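Local coordinates for KaiC-like domain-containing protein (Pyrococcus horikoshii, PDB 3BS4) that is of unknown function but probably adopts the RecA-type alpha/beta fold of KaiC-like proteins and holds an unidentified peptide, at residues 40-43 with 44-48; 59-62 with 63-67; 77-81 with 82-86; 127-130 with 131-135. All coordinates share one frame; numbering follows the deposited sequence. Where two conformers were deposited one is given.

Interaction 1: residues 40-43 with 44-48; sequences YILS and RKLKS
Tyr-40 to Lys-47 form the last two turns of helix 34-47, where four successive i to i+4 backbone bonds run from Arg-44 N to Tyr-40 O (3.0 Å) through Lys-47 N to Ser-43 O (2.9 Å). Tyr-40 O takes a second donor, the hydroxyl Ser-43 OG at 2.7 Å. Ser-43 OG can reach back one turn because it stands between its own N and carbonyl carbon (chi1 74°). Water 1 donates to this hydroxyl and accepts from Lys-47 NZ, which also bonds to Phe-71 O. On the neighbouring flank Arg-44 lies alongside Tyr-40: its CG sits over one ring face, 4.0 Å from the centroid, a CH-pi contact offset toward the rim, and its CD is 3.7 Å from Tyr-40 OH. The guanidinium and ring planes differ by 23°, and NE forms a salt bridge with Glu-6. Exchanging Arg-44 for alanine would probably take away the CH-pi contact over this ring face and leave Glu-6 with Lys-45 as its remaining salt-bridge partner here. Leu-42 CD1 meets Leu-46 CD1 at 4.1 Å, and both side chains pack on Val-52 of strand 51-56. Such packing is typical of an alpha/beta-fold helix end, here with Tyr-40 turned to strand 247-252.

Interaction 2: residues 59-62 with 63-67; sequences YPLQ and LIIRI
Leu-63 turns CG away from its backbone N (chi1 -175°), which carries CD2 back to Tyr-59, whose own CG lies opposite its carbonyl carbon (chi1 -56°). Leu-63 CD2 thereby comes 3.9 Å from Tyr-59 CD1, the two side chains crossing obliquely. From the next residue Ile-64 CD1 reaches Tyr-59 CB at 4.0 Å, so two branched chains of the first helical turn pack against the root of the tyrosine. Further round, Leu-61 CG meets Ile-65 CD1 at 4.1 Å, and the Gln-62 amide runs alongside the same isoleucine, with OE1 4.1 Å from CD1.

The backbone evidence places Pro-60 at the N-cap: its O accepts from Ile-64 N at 3.1 Å and, weakly, from Leu-63 N (124°). Pro-60 CD also touches Leu-63 CB at 4.2 Å. The regular helical bonds follow, beginning with Ile-65 N to Leu-61 O at 2.9 Å.

Tyr-59 OH is hydrogen-bonded to Glu-190 and Lys-35. Ile-64 packs on Met-54 and Ser-56 of strand 51-56 and on Phe-39 of helix 34-47, whereas Leu-61 and Ile-65 touch Met-100 in the loop before strand 103-104.

Interaction 3: residues 77-81 with 82-86; sequences KYLEN and HRLAI
Arg-83 folds back toward the end of helix 75-80, and its atoms can be followed outward. CB lies at the edge of the Tyr-78 ring, in its plane, 4.0 Å from Tyr-78 CD1. A bend at chi2 (-56°) then carries the chain past the Asn-81 carbonyl, with CG 3.8 Å from Asn-81 O and CD still beside that oxygen at 4.0 Å. At the tip NH1 donates to it at 2.9 Å, although the N-H is bent to 131° and the oxygen lies somewhat outside the guanidinium plane. NE forms a salt bridge with Asp-49, a second anchor for the group. A methionine in place of Arg-83 is likely to leave Asp-49 without this salt-bridge mate and the Asn-81 carbonyl without its side-chain donor.

The Asn-81 amide acts at the preceding turn: its ND2 and its backbone N approach Lys-77 O from opposite faces of the carbonyl plane, ND2 at 2.8 Å. Among the apolar groups, Tyr-78 CB meets Leu-84 CB at 3.8 Å, and Leu-79 CD2 contacts both Leu-84 CG and Ile-86 CG1. Water 2 bridges the peptide oxygens of Leu-79 and Leu-84.

Backbone bonds identify the motif. Tyr-78 O accepts from Arg-83 N at 3.0 Å, nearly straight onto the carbonyl, and also from Leu-84 N, which lies well above the carbonyl plane. His-82 N bonds to Leu-79 O at 3.1 Å, and His-82 has positive phi (68°). Together these make a Schellman motif, His-82 being its C-prime residue, at the junction where helix 75-80 gives way to the parallel strand 84-87.

Interaction 4: residues 127-130 with 131-135; sequences KKVW and MDLNL
Lys-128 and Asp-132 have opposite charges but meet through solvent: water 3 accepts from Lys-128 NZ at 2.6 Å and donates to Asp-132 OD1 at 2.7 Å, whereas NZ and OD1 themselves are 4.8 Å apart. In the backbone beside them Met-131 N reaches Lys-127 O at 2.8 Å, and Asp-132 N and Leu-133 N continue the i to i+4 series to Lys-128 O and Val-129 O. The next bond, from Leu-135 N onto Trp-130 O, is also 2.8 Å long and almost straight, with an N-H...O angle of 170°, but it spans five residues instead of four, while Asn-134 N turns to Met-131 O at 2.9 Å. With Asn-134 at positive phi (61°), this pair of bonds defines a Schellman motif ending helix 115-132.

Across the turn, Leu-135 CD1 comes to the indole edge of Trp-130, near the ring plane and 4.0 Å from Trp-130 CD1, the two side chains crossing at about a right angle. Setting CG opposite the carbonyl carbon (chi1 -75°) places the buried indole against Leu-141 of strand 141-146 as well as Leu-135, with NE1 bonded to His-82 O. On another flank Val-129 CG1 and Leu-133 CD1 run side by side at 4.0 Å. Lys-127 takes a different course, its NZ donating to the backbone of the bound peptide and to the carbonyl oxygens of Ala-176 and Pro-181.

From the N terminus the four contacts follow one another in series without nesting or crossing, each confined to one short continuous piece of chain. Interaction 1 finishes helix 34-47, interaction 2 starts helix 61-70, interaction 3 turns helix 75-80 into strand 84-87, and interaction 4 closes helix 115-132. Interactions 1 and 3 meet where Leu-46 O lies 3.4 Å from Tyr-78 CE1. Leu-61 CD1 of interaction 2 packs on Ile-86 CD1 of interaction 3 at 3.9 Å. Interaction 3 also joins interaction 4, His-82 CB lying 3.8 Å from Leu-135 CD1, making 77-86 the common neighbour; interactions 2 and 4 remain about 14 Å apart at their nearest atoms.

Interaction 1: residues 40-43 with 44-48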
loop_
_atom_site.group_PDB
_atom_site.type_symbol
_atom_site.label_atom_id
_atom_site.label_comp_id
_atom_site.label_asym_id
_atom_site.label_seq_id
_atom_site.Cartn_x
_atom_site.Cartn_y
_atom_site.Cartn_z
ATOM N N TYR A 40 -10.528 0.148 0.106
ATOM C CA TYR A 40 -11.468 -0.959 0.201
ATOM C C TYR A 40 -10.761 -2.292 0.439
ATOM O O TYR A 40 -11.114 -3.033 1.356
ATOM C CB TYR A 40 -12.337 -1.013 -1.052
ATOM C CG TYR A 40 -13.310 -2.160 -1.028
ATOM C CD1 TYR A 40 -14.496 -2.067 -0.302
ATOM C CD2 TYR A 40 -13.025 -3.350 -1.711
ATOM C CE1 TYR A 40 -15.386 -3.130 -0.266
ATOM C CE2 TYR A 40 -13.922 -4.430 -1.685
ATOM C CZ TYR A 40 -15.096 -4.297 -0.952
ATOM O OH TYR A 40 -15.981 -5.358 -0.905
ATOM N N ILE A 41 -9.754 -2.586 -0.377
ATOM C CA ILE A 41 -8.968 -3.806 -0.224
ATOM C C ILE A 41 -8.363 -3.900 1.179
ATOM O O ILE A 41 -8.469 -4.938 1.842
ATOM C CB ILE A 41 -7.889 -3.899 -1.316
ATOM C CG1 ILE A 41 -8.561 -4.034 -2.690
ATOM C CG2 ILE A 41 -6.940 -5.078 -1.055
ATOM C CD1 ILE A 41 -7.598 -3.987 -3.863
ATOM N N LEU A 42 -7.742 -2.809 1.624
ATOM C CA LEU A 42 -7.158 -2.732 2.963
ATOM C C LEU A 42 -8.201 -3.050 4.047
ATOM O O LEU A 42 -7.956 -3.877 4.946
ATOM C CB LEU A 42 -6.594 -1.320 3.184
ATOM C CG LEU A 42 -6.092 -0.878 4.566
ATOM C CD1 LEU A 42 -5.133 -1.871 5.128
ATOM C CD2 LEU A 42 -5.425 0.494 4.455
ATOM N N SER A 43 -9.369 -2.415 3.944
ATOM C CA SER A 43 -10.424 -2.637 4.927
ATOM C C SER A 43 -10.843 -4.116 4.949
ATOM O O SER A 43 -11.117 -4.672 6.022
ATOM C CB SER A 43 -11.626 -1.727 4.659
ATOM O OG SER A 43 -12.372 -2.161 3.537
ATOM N N ARG A 44 -10.866 -4.761 3.787
ATOM C CA ARG A 44 -11.275 -6.167 3.712
ATOM C C ARG A 44 -10.230 -7.095 4.320
ATOM O O ARG A 44 -10.587 -8.081 4.958
ATOM C CB ARG A 44 -11.573 -6.580 2.271
ATOM C CG ARG A 44 -12.817 -5.921 1.694
ATOM C CD ARG A 44 -14.024 -6.831 1.841
ATOM N NE ARG A 44 -13.796 -8.105 1.153
ATOM C CZ ARG A 44 -14.753 -8.962 0.805
ATOM N NH1 ARG A 44 -16.026 -8.689 1.064
ATOM N NH2 ARG A 44 -14.435 -10.092 0.184
ATOM N N LYS A 45 -8.947 -6.775 4.138
ATOM C CA LYS A 45 -7.889 -7.610 4.713
ATOM C C LYS A 45 -7.900 -7.502 6.239
ATOM O O LYS A 45 -7.683 -8.504 6.939
ATOM C CB LYS A 45 -6.507 -7.249 4.143
ATOM C CG LYS A 45 -6.392 -7.444 2.636
ATOM C CD LYS A 45 -6.716 -8.874 2.242
ATOM C CE LYS A 45 -6.319 -9.196 0.809
ATOM N NZ LYS A 45 -6.790 -10.564 0.421
ATOM N N LEU A 46 -8.171 -6.297 6.741
ATOM C CA LEU A 46 -8.280 -6.076 8.184
ATOM C C LEU A 46 -9.492 -6.805 8.752
ATOM O O LEU A 46 -9.384 -7.485 9.785
ATOM C CB LEU A 46 -8.380 -4.594 8.504
ATOM C CG LEU A 46 -7.077 -3.798 8.516
ATOM C CD1 LEU A 46 -7.372 -2.303 8.579
ATOM C CD2 LEU A 46 -6.204 -4.256 9.689
ATOM N N LYS A 47 -10.630 -6.679 8.073
ATOM C CA LYS A 47 -11.889 -7.257 8.585
ATOM C C LYS A 47 -11.872 -8.776 8.551
ATOM O O LYS A 47 -12.654 -9.420 9.261
ATOM C CB LYS A 47 -13.102 -6.736 7.805
ATOM C CG LYS A 47 -13.503 -5.353 8.178
ATOM C CD LYS A 47 -14.558 -4.855 7.203
ATOM C CE LYS A 47 -15.052 -3.493 7.568
ATOM N NZ LYS A 47 -15.997 -2.993 6.526
ATOM N N SER A 48 -10.986 -9.346 7.738
ATOM C CA SER A 48 -10.824 -10.792 7.637
ATOM C C SER A 48 -9.745 -11.329 8.589
ATOM O O SER A 48 -9.261 -12.457 8.430
ATOM C CB SER A 48 -10.525 -11.187 6.190
ATOM O OG SER A 48 -11.610 -10.844 5.354
HETATM O O HOH W 1 -15.135 -2.770 3.797
#

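Interaction 2: residues 59-62 with 63-67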
loop_
_atom_site.group_PDB
_atom_site.type_symbol
_atom_site.label_atom_id
_atom_site.label_comp_id
_atom_site.label_asym_id
_atom_site.label_seq_id
_atom_site.Cartn_x
_atom_site.Cartn_y
_atom_site.Cartn_z
ATOM N N TYR A 59 -0.478 11.176 4.293
ATOM C CA TYR A 59 -1.620 11.785 4.993
ATOM C C TYR A 59 -1.411 11.789 6.494
ATOM O O TYR A 59 -0.819 10.852 7.045
ATOM C CB TYR A 59 -2.946 11.056 4.644
ATOM C CG TYR A 59 -3.173 11.047 3.159
ATOM C CD1 TYR A 59 -3.529 12.224 2.499
ATOM C CD2 TYR A 59 -2.915 9.901 2.399
ATOM C CE1 TYR A 59 -3.686 12.261 1.131
ATOM C CE2 TYR A 59 -3.062 9.927 1.022
ATOM C CZ TYR A 59 -3.446 11.115 0.397
ATOM O OH TYR A 59 -3.605 11.210 -0.971
ATOM N N PRO A 60 -1.930 12.834 7.158
ATOM C CA PRO A 60 -1.927 12.844 8.620
ATOM C C PRO A 60 -2.657 11.617 9.149
ATOM O O PRO A 60 -3.646 11.184 8.566
ATOM C CB PRO A 60 -2.730 14.093 8.974
ATOM C CG PRO A 60 -2.743 14.953 7.739
ATOM C CD PRO A 60 -2.546 14.037 6.570
ATOM N N LEU A 61 -2.160 11.072 10.251
ATOM C CA LEU A 61 -2.783 9.921 10.874
ATOM C C LEU A 61 -4.287 10.121 11.145
ATOM O O LEU A 61 -5.091 9.229 10.925
ATOM C CB LEU A 61 -2.042 9.585 12.163
ATOM C CG LEU A 61 -2.503 8.310 12.858
ATOM C CD1 LEU A 61 -2.345 7.091 11.939
ATOM C CD2 LEU A 61 -1.746 8.149 14.169
ATOM N N GLN A 62 -4.665 11.301 11.618
ATOM C CA GLN A 62 -6.062 11.542 11.932
ATOM C C GLN A 62 -6.940 11.445 10.690
ATOM O O GLN A 62 -8.094 11.026 10.770
ATOM C CB GLN A 62 -6.232 12.890 12.640
ATOM C CG GLN A 62 -5.552 12.942 14.027
ATOM C CD GLN A 62 -6.020 11.852 15.018
ATOM O OE1 GLN A 62 -5.206 11.290 15.757
ATOM N NE2 GLN A 62 -7.326 11.575 15.049
ATOM N N LEU A 63 -6.380 11.803 9.533
ATOM C CA LEU A 63 -7.091 11.629 8.280
ATOM C C LEU A 63 -7.221 10.154 7.857
ATOM O O LEU A 63 -8.262 9.742 7.368
ATOM C CB LEU A 63 -6.445 12.471 7.168
ATOM C CG LEU A 63 -7.160 12.493 5.813
ATOM C CD1 LEU A 63 -8.629 12.931 5.931
ATOM C CD2 LEU A 63 -6.420 13.386 4.825
ATOM N N ILE A 64 -6.157 9.363 8.032
ATOM C CA ILE A 64 -6.221 7.923 7.790
ATOM C C ILE A 64 -7.308 7.281 8.654
ATOM O O ILE A 64 -8.050 6.415 8.193
ATOM C CB ILE A 64 -4.865 7.260 8.093
ATOM C CG1 ILE A 64 -3.806 7.750 7.088
ATOM C CG2 ILE A 64 -4.978 5.730 8.095
ATOM C CD1 ILE A 64 -4.109 7.389 5.618
ATOM N N ILE A 65 -7.380 7.712 9.908
ATOM C CA ILE A 65 -8.364 7.178 10.835
ATOM C C ILE A 65 -9.767 7.492 10.354
ATOM O O ILE A 65 -10.625 6.621 10.356
ATOM C CB ILE A 65 -8.131 7.705 12.262
ATOM C CG1 ILE A 65 -6.836 7.095 12.822
ATOM C CG2 ILE A 65 -9.304 7.359 13.163
ATOM C CD1 ILE A 65 -6.331 7.752 14.127
ATOM N N ARG A 66 -9.977 8.722 9.909
ATOM C CA ARG A 66 -11.285 9.144 9.402
ATOM C C ARG A 66 -11.657 8.378 8.138
ATOM O O ARG A 66 -12.792 7.908 7.979
ATOM C CB ARG A 66 -11.297 10.648 9.134
ATOM C CG ARG A 66 -11.447 11.492 10.394
ATOM C CD ARG A 66 -12.242 12.763 10.106
ATOM N NE ARG A 66 -11.447 13.738 9.366
ATOM C CZ ARG A 66 -11.937 14.572 8.451
ATOM N NH1 ARG A 66 -11.127 15.419 7.835
ATOM N NH2 ARG A 66 -13.235 14.556 8.145
ATOM N N ILE A 67 -10.692 8.243 7.234
ATOM C CA ILE A 67 -10.938 7.529 5.987
ATOM C C ILE A 67 -11.346 6.099 6.277
ATOM O O ILE A 67 -12.339 5.599 5.743
ATOM C CB ILE A 67 -9.705 7.542 5.056
ATOM C CG1 ILE A 67 -9.481 8.957 4.501
ATOM C CG2 ILE A 67 -9.885 6.529 3.916
ATOM C CD1 ILE A 67 -8.045 9.218 4.005
#

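Interaction 3: residues 77-81 with 82-86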
loop_
_atom_site.group_PDB
_atom_site.type_symbol
_atom_site.label_atom_id
_atom_site.label_comp_id
_atom_site.label_asym_id
_atom_site.label_seq_id
_atom_site.Cartn_x
_atom_site.Cartn_y
_atom_site.Cartn_z
ATOM N N LYS A 77 -8.887 0.155 17.567
ATOM C CA LYS A 77 -9.170 -1.225 17.978
ATOM C C LYS A 77 -8.208 -2.218 17.329
ATOM O O LYS A 77 -7.733 -3.139 17.971
ATOM C CB LYS A 77 -10.608 -1.619 17.633
ATOM C CG LYS A 77 -11.642 -0.649 18.162
ATOM C CD LYS A 77 -13.002 -1.298 18.357
ATOM C CE LYS A 77 -13.986 -0.316 18.993
ATOM N NZ LYS A 77 -13.372 0.452 20.119
ATOM N N TYR A 78 -7.939 -2.035 16.035
ATOM C CA TYR A 78 -7.016 -2.925 15.346
ATOM C C TYR A 78 -5.591 -2.699 15.816
ATOM O O TYR A 78 -4.798 -3.634 15.867
ATOM C CB TYR A 78 -7.112 -2.743 13.826
ATOM C CG TYR A 78 -8.359 -3.366 13.235
ATOM C CD1 TYR A 78 -8.386 -4.704 12.872
ATOM C CD2 TYR A 78 -9.516 -2.611 13.050
ATOM C CE1 TYR A 78 -9.539 -5.283 12.336
ATOM C CE2 TYR A 78 -10.661 -3.175 12.517
ATOM C CZ TYR A 78 -10.666 -4.508 12.166
ATOM O OH TYR A 78 -11.805 -5.074 11.627
ATOM N N LEU A 79 -5.258 -1.459 16.156
ATOM C CA LEU A 79 -3.947 -1.167 16.723
ATOM C C LEU A 79 -3.779 -1.836 18.088
ATOM O O LEU A 79 -2.788 -2.527 18.339
ATOM C CB LEU A 79 -3.726 0.344 16.847
ATOM C CG LEU A 79 -3.524 1.152 15.560
ATOM C CD1 LEU A 79 -3.513 2.624 15.928
ATOM C CD2 LEU A 79 -2.208 0.801 14.858
ATOM N N GLU A 80 -4.767 -1.644 18.956
ATOM C CA GLU A 80 -4.647 -2.118 20.332
ATOM C C GLU A 80 -4.702 -3.647 20.409
ATOM O O GLU A 80 -4.174 -4.253 21.343
ATOM C CB GLU A 80 -5.664 -1.396 21.245
ATOM C CG GLU A 80 -5.265 0.087 21.447
ATOM C CD GLU A 80 -6.008 0.846 22.567
ATOM O OE1 GLU A 80 -6.969 0.311 23.164
ATOM O OE2 GLU A 80 -5.615 2.012 22.843
ATOM N N ASN A 81 -5.305 -4.272 19.409
ATOM C CA ASN A 81 -5.388 -5.725 19.347
ATOM C C ASN A 81 -4.293 -6.350 18.488
ATOM O O ASN A 81 -4.356 -7.531 18.168
ATOM C CB ASN A 81 -6.793 -6.168 18.917
ATOM C CG ASN A 81 -7.834 -5.965 20.034
ATOM O OD1 ASN A 81 -7.938 -6.787 20.946
ATOM N ND2 ASN A 81 -8.577 -4.860 19.978
ATOM N N HIS A 82 -3.298 -5.541 18.128
ATOM C CA HIS A 82 -2.059 -6.017 17.490
ATOM C C HIS A 82 -2.242 -6.556 16.075
ATOM O O HIS A 82 -1.387 -7.288 15.587
ATOM C CB HIS A 82 -1.350 -7.058 18.389
ATOM C CG HIS A 82 -0.795 -6.467 19.645
ATOM N ND1 HIS A 82 -1.248 -6.818 20.897
ATOM C CD2 HIS A 82 0.149 -5.517 19.838
ATOM C CE1 HIS A 82 -0.598 -6.119 21.809
ATOM N NE2 HIS A 82 0.261 -5.326 21.194
ATOM N N ARG A 83 -3.352 -6.205 15.429
ATOM C CA ARG A 83 -3.607 -6.647 14.056
ATOM C C ARG A 83 -2.992 -5.692 13.047
ATOM O O ARG A 83 -2.579 -6.109 11.961
ATOM C CB ARG A 83 -5.109 -6.737 13.780
ATOM C CG ARG A 83 -5.843 -7.734 14.694
ATOM C CD ARG A 83 -5.223 -9.120 14.582
ATOM N NE ARG A 83 -6.150 -10.162 15.050
ATOM C CZ ARG A 83 -6.310 -10.528 16.323
ATOM N NH1 ARG A 83 -5.614 -9.952 17.298
ATOM N NH2 ARG A 83 -7.178 -11.482 16.619
ATOM N N LEU A 84 -2.979 -4.415 13.407
ATOM C CA LEU A 84 -2.489 -3.355 12.525
ATOM C C LEU A 84 -1.258 -2.686 13.140
ATOM O O LEU A 84 -1.256 -2.374 14.339
ATOM C CB LEU A 84 -3.608 -2.335 12.324
ATOM C CG LEU A 84 -3.308 -1.053 11.545
ATOM C CD1 LEU A 84 -2.882 -1.389 10.108
ATOM C CD2 LEU A 84 -4.513 -0.118 11.591
ATOM N N ALA A 85 -0.220 -2.483 12.325
ATOM C CA ALA A 85 0.952 -1.690 12.726
ATOM C C ALA A 85 1.047 -0.523 11.758
ATOM O O ALA A 85 0.865 -0.713 10.562
ATOM C CB ALA A 85 2.212 -2.518 12.664
ATOM N N ILE A 86 1.310 0.672 12.281
ATOM C CA ILE A 86 1.445 1.851 11.419
ATOM C C ILE A 86 2.799 2.474 11.651
ATOM O O ILE A 86 3.181 2.722 12.802
ATOM C CB ILE A 86 0.339 2.911 11.667
ATOM C CG1 ILE A 86 -1.045 2.311 11.384
ATOM C CG2 ILE A 86 0.580 4.152 10.794
ATOM C CD1 ILE A 86 -2.228 3.225 11.681
HETATM O O HOH W 2 -0.499 -2.848 16.809
#

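Interaction 4: residues 127-130 with 131-135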
loop_
_atom_site.group_PDB
_atom_site.type_symbol
_atom_site.label_atom_id
_atom_site.label_comp_id
_atom_site.label_asym_id
_atom_site.label_seq_id
_atom_site.Cartn_x
_atom_site.Cartn_y
_atom_site.Cartn_z
ATOM N N LYS A 127 7.342 -7.097 13.676
ATOM C CA LYS A 127 7.267 -8.516 13.376
ATOM C C LYS A 127 7.679 -9.323 14.601
ATOM O O LYS A 127 7.208 -10.436 14.789
ATOM C CB LYS A 127 8.163 -8.879 12.191
ATOM C CG LYS A 127 7.618 -8.368 10.867
ATOM C CD LYS A 127 8.292 -9.070 9.706
ATOM C CE LYS A 127 7.823 -8.503 8.350
ATOM N NZ LYS A 127 8.567 -9.189 7.253
ATOM N N LYS A 128 8.565 -8.763 15.427
ATOM C CA LYS A 128 8.949 -9.459 16.682
ATOM C C LYS A 128 7.742 -9.557 17.611
ATOM O O LYS A 128 7.537 -10.592 18.267
ATOM C CB LYS A 128 10.118 -8.750 17.370
ATOM C CG LYS A 128 10.745 -9.506 18.553
ATOM C CD LYS A 128 11.928 -8.710 19.132
ATOM C CE LYS A 128 12.728 -9.528 20.145
ATOM N NZ LYS A 128 13.104 -10.859 19.574
ATOM N N VAL A 129 6.946 -8.491 17.677
ATOM C CA VAL A 129 5.718 -8.524 18.483
ATOM C C VAL A 129 4.764 -9.593 17.935
ATOM O O VAL A 129 4.249 -10.431 18.689
ATOM C CB VAL A 129 5.002 -7.148 18.573
ATOM C CG1 VAL A 129 3.718 -7.250 19.379
ATOM C CG2 VAL A 129 5.925 -6.088 19.177
ATOM N N TRP A 130 4.508 -9.562 16.628
ATOM C CA TRP A 130 3.613 -10.546 16.030
ATOM C C TRP A 130 4.096 -11.956 16.276
ATOM O O TRP A 130 3.286 -12.857 16.559
ATOM C CB TRP A 130 3.485 -10.313 14.523
ATOM C CG TRP A 130 2.616 -9.131 14.176
ATOM C CD1 TRP A 130 1.510 -8.705 14.843
ATOM C CD2 TRP A 130 2.753 -8.270 13.037
ATOM N NE1 TRP A 130 0.952 -7.619 14.204
ATOM C CE2 TRP A 130 1.697 -7.332 13.089
ATOM C CE3 TRP A 130 3.670 -8.200 11.981
ATOM C CZ2 TRP A 130 1.535 -6.328 12.130
ATOM C CZ3 TRP A 130 3.509 -7.197 11.030
ATOM C CH2 TRP A 130 2.449 -6.282 11.109
ATOM N N MET A 131 5.403 -12.171 16.145
ATOM C CA MET A 131 5.949 -13.524 16.324
ATOM C C MET A 131 5.837 -13.958 17.800
ATOM O O MET A 131 5.437 -15.102 18.092
ATOM C CB MET A 131 7.399 -13.637 15.826
ATOM C CG MET A 131 7.940 -15.081 15.862
ATOM S SD MET A 131 7.076 -16.303 14.811
ATOM C CE MET A 131 7.496 -15.598 13.230
ATOM N N ASP A 132 6.185 -13.048 18.711
ATOM C CA ASP A 132 6.087 -13.370 20.151
ATOM C C ASP A 132 4.666 -13.807 20.525
ATOM O O ASP A 132 4.479 -14.744 21.305
ATOM C CB ASP A 132 6.508 -12.198 21.026
ATOM C CG ASP A 132 8.019 -11.997 21.086
ATOM O OD1 ASP A 132 8.801 -12.760 20.462
ATOM O OD2 ASP A 132 8.433 -11.041 21.770
ATOM N N LEU A 133 3.669 -13.115 19.984
ATOM C CA LEU A 133 2.275 -13.419 20.287
ATOM C C LEU A 133 1.703 -14.562 19.449
ATOM O O LEU A 133 0.535 -14.946 19.625
ATOM C CB LEU A 133 1.423 -12.149 20.168
ATOM C CG LEU A 133 1.859 -10.933 20.997
ATOM C CD1 LEU A 133 0.879 -9.745 20.801
ATOM C CD2 LEU A 133 1.973 -11.253 22.519
ATOM N N ASN A 134 2.531 -15.089 18.543
ATOM C CA ASN A 134 2.143 -16.161 17.600
ATOM C C ASN A 134 0.997 -15.750 16.676
ATOM O O ASN A 134 0.109 -16.550 16.341
ATOM C CB ASN A 134 1.815 -17.490 18.323
ATOM C CG ASN A 134 1.769 -18.667 17.367
ATOM O OD1 ASN A 134 2.682 -18.860 16.558
ATOM N ND2 ASN A 134 0.696 -19.444 17.432
ATOM N N LEU A 135 1.022 -14.488 16.254
ATOM C CA LEU A 135 -0.084 -13.962 15.478
ATOM C C LEU A 135 0.046 -14.245 13.988
ATOM O O LEU A 135 -0.928 -14.062 13.270
ATOM C CB LEU A 135 -0.305 -12.466 15.736
ATOM C CG LEU A 135 -0.888 -12.138 17.115
ATOM C CD1 LEU A 135 -0.875 -10.642 17.361
ATOM C CD2 LEU A 135 -2.311 -12.705 17.265
HETATM O O HOH W 3 11.400 -12.192 20.959
#